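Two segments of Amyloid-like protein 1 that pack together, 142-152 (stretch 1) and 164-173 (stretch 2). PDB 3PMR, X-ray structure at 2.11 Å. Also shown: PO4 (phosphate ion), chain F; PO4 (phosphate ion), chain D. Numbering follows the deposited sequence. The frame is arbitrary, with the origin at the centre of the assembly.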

ATOM      1  N   LYS B 142      -6.689   3.256 -19.681  1.00 27.33           N
ATOM      2  CA  LYS B 142      -6.724   3.464 -18.231  1.00 30.00           C
ATOM      3  C   LYS B 142      -7.610   2.409 -17.550  1.00 25.98           C
ATOM      4  O   LYS B 142      -7.260   1.885 -16.498  1.00 26.89           O
ATOM      5  CB  LYS B 142      -7.240   4.870 -17.917  1.00 24.00           C
ATOM      6  CG  LYS B 142      -7.082   5.275 -16.471  1.00 42.25           C
ATOM      7  CD  LYS B 142      -7.125   6.785 -16.313  1.00 57.60           C
ATOM      8  CE  LYS B 142      -6.537   7.180 -14.976  1.00 86.27           C
ATOM      9  NZ  LYS B 142      -5.186   6.575 -14.854  1.00 83.54           N
ATOM     10  N   GLU B 143      -8.760   2.114 -18.151  1.00 22.96           N
ATOM     11  CA  GLU B 143      -9.683   1.110 -17.614  1.00 21.02           C
ATOM     12  C   GLU B 143      -9.083  -0.300 -17.678  1.00 17.73           C
ATOM     13  O   GLU B 143      -9.302  -1.134 -16.799  1.00 26.14           O
ATOM     14  CB  GLU B 143     -11.003   1.145 -18.391  1.00 19.07           C
ATOM     15  CG  GLU B 143     -11.977   0.017 -18.039  1.00 33.54           C
ATOM     16  CD  GLU B 143     -13.402   0.315 -18.492  1.00 40.56           C
ATOM     17  OE1 GLU B 143     -13.590   1.330 -19.205  1.00 35.83           O
ATOM     18  OE2 GLU B 143     -14.326  -0.458 -18.141  1.00 35.71           O
ATOM     19  N   GLN B 144      -8.328  -0.554 -18.732  1.00 20.87           N
ATOM     20  CA  GLN B 144      -7.688  -1.841 -18.907  1.00 24.87           C
ATOM     21  C   GLN B 144      -6.619  -2.022 -17.835  1.00 22.84           C
ATOM     22  O   GLN B 144      -6.555  -3.059 -17.175  1.00 25.41           O
ATOM     23  CB  GLN B 144      -7.045  -1.928 -20.289  1.00 22.85           C
ATOM     24  CG  GLN B 144      -6.305  -3.218 -20.499  1.00 33.66           C
ATOM     25  CD  GLN B 144      -5.694  -3.303 -21.865  1.00 51.23           C
ATOM     26  OE1 GLN B 144      -4.621  -2.752 -22.118  1.00 45.08           O
ATOM     27  NE2 GLN B 144      -6.383  -3.987 -22.772  1.00 46.90           N
ATOM     28  N   ARG B 145      -5.787  -1.003 -17.660  1.00 23.93           N
ATOM     29  CA  ARG B 145      -4.726  -1.059 -16.661  1.00 26.03           C
ATOM     30  C   ARG B 145      -5.314  -1.201 -15.268  1.00 25.31           C
ATOM     31  O   ARG B 145      -4.748  -1.881 -14.412  1.00 25.93           O
ATOM     32  CB  ARG B 145      -3.847   0.196 -16.750  1.00 29.70           C
ATOM     33  CG  ARG B 145      -2.883   0.172 -17.945  1.00 24.38           C
ATOM     34  CD  ARG B 145      -2.194   1.513 -18.157  1.00 38.76           C
ATOM     35  NE  ARG B 145      -1.409   1.934 -17.000  1.00 41.41           N
ATOM     36  CZ  ARG B 145      -0.300   1.329 -16.577  1.00 53.56           C
ATOM     37  NH1 ARG B 145       0.169   0.263 -17.215  1.00 44.45           N
ATOM     38  NH2 ARG B 145       0.343   1.793 -15.514  1.00 41.48           N
ATOM     39  N   HIS B 146      -6.465  -0.583 -15.047  1.00 23.11           N
ATOM     40  CA  HIS B 146      -7.097  -0.664 -13.742  1.00 24.16           C
ATOM     41  C   HIS B 146      -7.519  -2.100 -13.465  1.00 29.49           C
ATOM     42  O   HIS B 146      -7.310  -2.622 -12.370  1.00 24.64           O
ATOM     43  CB  HIS B 146      -8.303   0.261 -13.681  1.00 25.03           C
ATOM     44  CG  HIS B 146      -8.976   0.269 -12.350  1.00 33.29           C
ATOM     45  ND1 HIS B 146      -9.964  -0.629 -12.012  1.00 35.09           N
ATOM     46  CD2 HIS B 146      -8.760   1.027 -11.248  1.00 32.72           C
ATOM     47  CE1 HIS B 146     -10.325  -0.430 -10.757  1.00 29.80           C
ATOM     48  NE2 HIS B 146      -9.608   0.568 -10.271  1.00 44.02           N
ATOM     49  N   THR B 147      -8.107  -2.740 -14.468  1.00 21.01           N
ATOM     50  CA  THR B 147      -8.536  -4.121 -14.330  1.00 22.71           C
ATOM     51  C   THR B 147      -7.330  -5.022 -14.071  1.00 21.36           C
ATOM     52  O   THR B 147      -7.354  -5.844 -13.168  1.00 28.49           O
ATOM     53  CB  THR B 147      -9.241  -4.587 -15.605  1.00 33.74           C
ATOM     54  OG1 THR B 147     -10.386  -3.759 -15.834  1.00 34.44           O
ATOM     55  CG2 THR B 147      -9.667  -6.038 -15.482  1.00 31.33           C
ATOM     56  N   LEU B 148      -6.277  -4.861 -14.869  1.00 22.63           N
ATOM     57  CA  LEU B 148      -5.070  -5.670 -14.727  1.00 20.89           C
ATOM     58  C   LEU B 148      -4.397  -5.469 -13.371  1.00 29.93           C
ATOM     59  O   LEU B 148      -3.992  -6.439 -12.723  1.00 27.55           O
ATOM     60  CB  LEU B 148      -4.073  -5.333 -15.847  1.00 20.09           C
ATOM     61  CG  LEU B 148      -4.470  -5.651 -17.298  1.00 29.34           C
ATOM     62  CD1 LEU B 148      -3.615  -4.854 -18.257  1.00 27.23           C
ATOM     63  CD2 LEU B 148      -4.318  -7.144 -17.567  1.00 26.01           C
ATOM     64  N   ARG B 149      -4.270  -4.212 -12.947  1.00 24.13           N
ATOM     65  CA  ARG B 149      -3.642  -3.893 -11.660  1.00 28.79           C
ATOM     66  C   ARG B 149      -4.413  -4.498 -10.487  1.00 25.77           C
ATOM     67  O   ARG B 149      -3.819  -5.005  -9.533  1.00 25.45           O
ATOM     68  CB  ARG B 149      -3.534  -2.371 -11.461  1.00 25.57           C
ATOM     69  CG  ARG B 149      -2.794  -1.979 -10.182  1.00 32.31           C
ATOM     70  CD  ARG B 149      -2.598  -0.466 -10.058  1.00 34.13           C
ATOM     71  NE  ARG B 149      -2.004   0.101 -11.262  1.00 34.52           N
ATOM     72  CZ  ARG B 149      -2.669   0.821 -12.164  1.00 38.67           C
ATOM     73  NH1 ARG B 149      -3.964   1.076 -12.006  1.00 27.70           N
ATOM     74  NH2 ARG B 149      -2.038   1.280 -13.235  1.00 41.97           N
ATOM     75  N   HIS B 150      -5.737  -4.435 -10.557  1.00 23.85           N
ATOM     76  CA  HIS B 150      -6.564  -4.974  -9.492  1.00 23.88           C
ATOM     77  C   HIS B 150      -6.328  -6.475  -9.326  1.00 27.78           C
ATOM     78  O   HIS B 150      -6.174  -6.978  -8.212  1.00 24.26           O
ATOM     79  CB  HIS B 150      -8.036  -4.739  -9.783  1.00 28.24           C
ATOM     80  CG  HIS B 150      -8.931  -5.243  -8.701  1.00 41.01           C
ATOM     81  ND1 HIS B 150     -10.041  -6.019  -8.950  1.00 48.46           N
ATOM     82  CD2 HIS B 150      -8.855  -5.115  -7.357  1.00 36.66           C
ATOM     83  CE1 HIS B 150     -10.609  -6.352  -7.805  1.00 46.85           C
ATOM     84  NE2 HIS B 150      -9.908  -5.816  -6.822  1.00 45.95           N
ATOM     85  N   TYR B 151      -6.330  -7.180 -10.450  1.00 24.60           N
ATOM     86  CA  TYR B 151      -6.103  -8.618 -10.477  1.00 26.77           C
ATOM     87  C   TYR B 151      -4.696  -8.919  -9.933  1.00 28.84           C
ATOM     88  O   TYR B 151      -4.504  -9.801  -9.095  1.00 24.94           O
ATOM     89  CB  TYR B 151      -6.244  -9.096 -11.926  1.00 25.27           C
ATOM     90  CG  TYR B 151      -5.990 -10.560 -12.151  1.00 22.42           C
ATOM     91  CD1 TYR B 151      -6.598 -11.533 -11.353  1.00 25.47           C
ATOM     92  CD2 TYR B 151      -5.151 -10.977 -13.178  1.00 31.13           C
ATOM     93  CE1 TYR B 151      -6.367 -12.887 -11.579  1.00 22.41           C
ATOM     94  CE2 TYR B 151      -4.914 -12.315 -13.409  1.00 42.87           C
ATOM     95  CZ  TYR B 151      -5.518 -13.264 -12.611  1.00 33.59           C
ATOM     96  OH  TYR B 151      -5.224 -14.580 -12.836  1.00 39.12           O
ATOM     97  N   GLN B 152      -3.726  -8.163 -10.422  1.00 22.82           N
ATOM     98  CA  GLN B 152      -2.339  -8.305 -10.015  1.00 26.87           C
ATOM     99  C   GLN B 152      -2.197  -8.128  -8.502  1.00 26.43           C
ATOM    100  O   GLN B 152      -1.464  -8.870  -7.848  1.00 24.89           O
ATOM    101  CB  GLN B 152      -1.482  -7.274 -10.761  1.00 20.22           C
ATOM    102  CG  GLN B 152      -0.047  -7.176 -10.267  1.00 23.06           C
ATOM    103  CD  GLN B 152       0.100  -6.246  -9.080  1.00 30.25           C
ATOM    104  OE1 GLN B 152       1.050  -6.366  -8.302  1.00 46.19           O
ATOM    105  NE2 GLN B 152      -0.834  -5.315  -8.930  1.00 30.16           N
TER
HETATM  106  P   PO4 F   4      -2.415   4.627 -14.725  1.00 53.50           P
HETATM  107  O1  PO4 F   4      -2.969   3.254 -14.843  1.00 48.17           O
HETATM  108  O2  PO4 F   4      -2.896   5.455 -15.862  1.00 49.69           O
HETATM  109  O3  PO4 F   4      -2.861   5.234 -13.443  1.00 55.31           O
HETATM  110  O4  PO4 F   4      -0.927   4.566 -14.750  1.00 59.10           O
HETATM  111  P   PO4 D   3      -0.015  -3.324  -5.867  1.00 66.84           P
HETATM  112  O1  PO4 D   3      -0.120  -4.634  -5.173  1.00 41.90           O
HETATM  113  O2  PO4 D   3      -1.055  -3.238  -6.934  1.00 40.35           O
HETATM  114  O3  PO4 D   3      -0.221  -2.224  -4.885  1.00 50.80           O
HETATM  115  O4  PO4 D   3       1.334  -3.198  -6.474  1.00 51.82           O
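Stretch 2 164-173: QMRFQVHTHL

Stretch 2 is helical throughout and lies against helical stretch 1 in an almost perfectly antiparallel arrangement: the N-to-C directions of the two axes make an angle of 172°, and the axes come within 10.2 Å of each other. Because the helices run in opposite senses, the beginning of stretch 2 meets the end of stretch 1 and its last residues return to the beginning. The CA atoms of Val169 and Thr147 lie 6.7 Å apart, those of Leu173 and Gln144 6.6 Å. Together the two surfaces bury 549 Å².

Gln164 opens the segment in an exposed position, out of reach of stretch 1, where a polar amide is well suited. Met165 follows with its CA-to-CB bond pointing toward the partner helix. Its chi angles are p, t and m, and the long, flexible thioether can follow an uneven surface: CE lies 3.4 Å from ND1 of His150 and 3.7 Å from CA of Tyr151, while CG is 3.8 Å from CD1 of the Tyr151 ring. The sulfur joins in, with SD 5.0 Å from the centroid of the His150 ring, obliquely placed, and 5.5 Å from that of Tyr151, at the ring edge.

Arg166 leaves sideways. The aliphatic part of its side chain packs against the tyrosine, CG lying 3.5 Å from OH of Tyr151, while its guanidinium nitrogens are hydrogen-bonded elsewhere in the structure. Arginine thus combines an apolar stem with a charged end. The helix is kinked here, since N of Phe167 and N of Gln168 have no bond to the preceding turn. Both residues are exposed and make no contact with stretch 1. Regular bonding resumes with Val169 N to Met165 O, 3.0 Å.

Val169, one turn beyond Met165, points toward stretch 1 and fills the middle of the contact. CG2 of Val169 lies 3.8 Å from CG of Tyr151, and CG1 of Val169 lies 3.8 Å from CG2 of Thr147 while also staying near the tyrosine ring. A compact branched side chain suits this buried spot between a ring and a methyl group.

His170 and Thr171 do not touch the partner; the threonine hydroxyl instead bonds its own helix, OG1 donating to Phe167 O at 2.8 Å. His172 points toward stretch 1 and supplies the direct hydrogen bond between the helices, NE2 donating to OE2 of Glu143 at 2.8 Å with a nearly straight angle of 166°. The carboxylate oxygen lies near the plane of the imidazole, as an in-plane N-H requires, whereas OG1 of Thr147 sits over one ring face and donates to Glu143 O at 3.0 Å.

Leu173 starts sideways, but its end bends nearer. CD2 rests 3.7 Å from CG of Gln144 and CD1 4.1 Å from CD2 of Leu148, so its forked end spans two neighbours in a buried, largely apolar setting. Its carbonyl oxygen also accepts from a water 2.9 Å from O of Leu173; that water in turn accepts from NE2 of Gln144 at 2.8 Å, bridging the helices.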

ATOM      1  N   GLN B 164     -10.808 -17.062  -8.302  1.00 24.69           N
ATOM      2  CA  GLN B 164     -12.228 -16.804  -8.487  1.00 35.58           C
ATOM      3  C   GLN B 164     -12.561 -15.619  -9.396  1.00 33.85           C
ATOM      4  O   GLN B 164     -13.664 -15.548  -9.930  1.00 43.20           O
ATOM      5  CB  GLN B 164     -12.889 -16.557  -7.125  1.00 32.84           C
ATOM      6  CG  GLN B 164     -12.709 -17.695  -6.133  1.00 53.66           C
ATOM      7  CD  GLN B 164     -13.288 -17.361  -4.765  1.00 51.63           C
ATOM      8  OE1 GLN B 164     -13.101 -16.253  -4.259  1.00 66.64           O
ATOM      9  NE2 GLN B 164     -13.986 -18.325  -4.153  1.00 53.59           N
ATOM     10  N   MET B 165     -11.639 -14.672  -9.544  1.00 34.48           N
ATOM     11  CA  MET B 165     -11.913 -13.503 -10.373  1.00 30.78           C
ATOM     12  C   MET B 165     -11.308 -13.592 -11.764  1.00 32.27           C
ATOM     13  O   MET B 165     -11.568 -12.749 -12.610  1.00 33.36           O
ATOM     14  CB  MET B 165     -11.415 -12.223  -9.680  1.00 36.31           C
ATOM     15  CG  MET B 165      -9.897 -12.062  -9.602  1.00 34.37           C
ATOM     16  SD  MET B 165      -9.429 -10.663  -8.544  1.00 38.59           S
ATOM     17  CE  MET B 165      -9.708  -9.280  -9.686  1.00 28.34           C
ATOM     18  N   ARG B 166     -10.516 -14.631 -11.992  1.00 33.49           N
ATOM     19  CA  ARG B 166      -9.828 -14.848 -13.262  1.00 36.74           C
ATOM     20  C   ARG B 166     -10.706 -14.663 -14.514  1.00 33.34           C
ATOM     21  O   ARG B 166     -10.361 -13.901 -15.420  1.00 27.81           O
ATOM     22  CB  ARG B 166      -9.235 -16.254 -13.247  1.00 40.35           C
ATOM     23  CG  ARG B 166      -7.987 -16.438 -14.059  1.00 39.66           C
ATOM     24  CD  ARG B 166      -7.501 -17.869 -13.917  1.00 36.95           C
ATOM     25  NE  ARG B 166      -6.965 -18.157 -12.590  1.00 33.61           N
ATOM     26  CZ  ARG B 166      -6.941 -19.370 -12.046  1.00 42.15           C
ATOM     27  NH1 ARG B 166      -7.430 -20.408 -12.715  1.00 47.93           N
ATOM     28  NH2 ARG B 166      -6.424 -19.555 -10.839  1.00 43.48           N
ATOM     29  N   PHE B 167     -11.838 -15.357 -14.560  1.00 24.61           N
ATOM     30  CA  PHE B 167     -12.736 -15.279 -15.711  1.00 27.72           C
ATOM     31  C   PHE B 167     -13.387 -13.907 -15.855  1.00 24.95           C
ATOM     32  O   PHE B 167     -13.642 -13.442 -16.969  1.00 24.53           O
ATOM     33  CB  PHE B 167     -13.824 -16.355 -15.610  1.00 30.46           C
ATOM     34  CG  PHE B 167     -14.583 -16.560 -16.889  1.00 35.27           C
ATOM     35  CD1 PHE B 167     -14.001 -17.254 -17.943  1.00 30.30           C
ATOM     36  CD2 PHE B 167     -15.866 -16.044 -17.053  1.00 28.43           C
ATOM     37  CE1 PHE B 167     -14.673 -17.422 -19.151  1.00 35.53           C
ATOM     38  CE2 PHE B 167     -16.544 -16.207 -18.256  1.00 30.55           C
ATOM     39  CZ  PHE B 167     -15.948 -16.901 -19.305  1.00 32.54           C
ATOM     40  N   GLN B 168     -13.658 -13.270 -14.720  1.00 23.44           N
ATOM     41  CA  GLN B 168     -14.268 -11.952 -14.709  1.00 26.22           C
ATOM     42  C   GLN B 168     -13.299 -10.905 -15.259  1.00 29.16           C
ATOM     43  O   GLN B 168     -13.717  -9.923 -15.864  1.00 25.90           O
ATOM     44  CB  GLN B 168     -14.680 -11.581 -13.291  1.00 23.28           C
ATOM     45  CG  GLN B 168     -15.124 -10.155 -13.169  1.00 39.61           C
ATOM     46  CD  GLN B 168     -16.303  -9.839 -14.069  1.00 65.99           C
ATOM     47  N   VAL B 169     -12.007 -11.112 -15.030  1.00 24.50           N
ATOM     48  CA  VAL B 169     -10.995 -10.194 -15.538  1.00 28.78           C
ATOM     49  C   VAL B 169     -10.983 -10.375 -17.060  1.00 21.89           C
ATOM     50  O   VAL B 169     -11.081  -9.415 -17.813  1.00 21.87           O
ATOM     51  CB  VAL B 169      -9.596 -10.524 -14.959  1.00 31.73           C
ATOM     52  CG1 VAL B 169      -8.538  -9.660 -15.625  1.00 27.70           C
ATOM     53  CG2 VAL B 169      -9.590 -10.286 -13.449  1.00 25.21           C
ATOM     54  N   HIS B 170     -10.879 -11.626 -17.492  1.00 24.30           N
ATOM     55  CA  HIS B 170     -10.890 -11.984 -18.908  1.00 19.91           C
ATOM     56  C   HIS B 170     -12.118 -11.376 -19.603  1.00 20.22           C
ATOM     57  O   HIS B 170     -12.003 -10.798 -20.677  1.00 27.75           O
ATOM     58  CB  HIS B 170     -10.926 -13.505 -19.029  1.00 25.90           C
ATOM     59  CG  HIS B 170     -11.128 -14.015 -20.425  1.00 30.53           C
ATOM     60  ND1 HIS B 170     -10.302 -13.678 -21.477  1.00 34.48           N
ATOM     61  CD2 HIS B 170     -12.021 -14.905 -20.920  1.00 27.35           C
ATOM     62  CE1 HIS B 170     -10.674 -14.340 -22.558  1.00 33.73           C
ATOM     63  NE2 HIS B 170     -11.715 -15.092 -22.247  1.00 38.44           N
ATOM     64  N   THR B 171     -13.283 -11.493 -18.974  1.00 21.93           N
ATOM     65  CA  THR B 171     -14.521 -10.975 -19.549  1.00 19.67           C
ATOM     66  C   THR B 171     -14.476  -9.446 -19.695  1.00 22.50           C
ATOM     67  O   THR B 171     -14.799  -8.902 -20.756  1.00 23.36           O
ATOM     68  CB  THR B 171     -15.733 -11.396 -18.685  1.00 22.74           C
ATOM     69  OG1 THR B 171     -15.788 -12.827 -18.611  1.00 27.73           O
ATOM     70  CG2 THR B 171     -17.032 -10.895 -19.288  1.00 28.08           C
ATOM     71  N   HIS B 172     -14.059  -8.767 -18.632  1.00 18.37           N
ATOM     72  CA  HIS B 172     -13.963  -7.317 -18.648  1.00 17.27           C
ATOM     73  C   HIS B 172     -12.999  -6.859 -19.743  1.00 21.05           C
ATOM     74  O   HIS B 172     -13.267  -5.888 -20.437  1.00 20.56           O
ATOM     75  CB  HIS B 172     -13.494  -6.801 -17.292  1.00 20.23           C
ATOM     76  CG  HIS B 172     -13.639  -5.320 -17.134  1.00 29.52           C
ATOM     77  ND1 HIS B 172     -13.444  -4.678 -15.933  1.00 40.31           N
ATOM     78  CD2 HIS B 172     -13.974  -4.355 -18.025  1.00 37.87           C
ATOM     79  CE1 HIS B 172     -13.653  -3.382 -16.088  1.00 54.47           C
ATOM     80  NE2 HIS B 172     -13.975  -3.160 -17.348  1.00 35.46           N
ATOM     81  N   LEU B 173     -11.883  -7.560 -19.901  1.00 21.72           N
ATOM     82  CA  LEU B 173     -10.937  -7.198 -20.951  1.00 21.46           C
ATOM     83  C   LEU B 173     -11.579  -7.367 -22.330  1.00 24.49           C
ATOM     84  O   LEU B 173     -11.285  -6.605 -23.240  1.00 25.09           O
ATOM     85  CB  LEU B 173      -9.654  -8.032 -20.841  1.00 23.09           C
ATOM     86  CG  LEU B 173      -8.789  -7.628 -19.643  1.00 32.41           C
ATOM     87  CD1 LEU B 173      -7.567  -8.532 -19.569  1.00 28.25           C
ATOM     88  CD2 LEU B 173      -8.359  -6.171 -19.782  1.00 28.89           C
TER
HETATM   89  O   HOH W   1      -8.681  -5.371 -23.590  1.00 34.92           O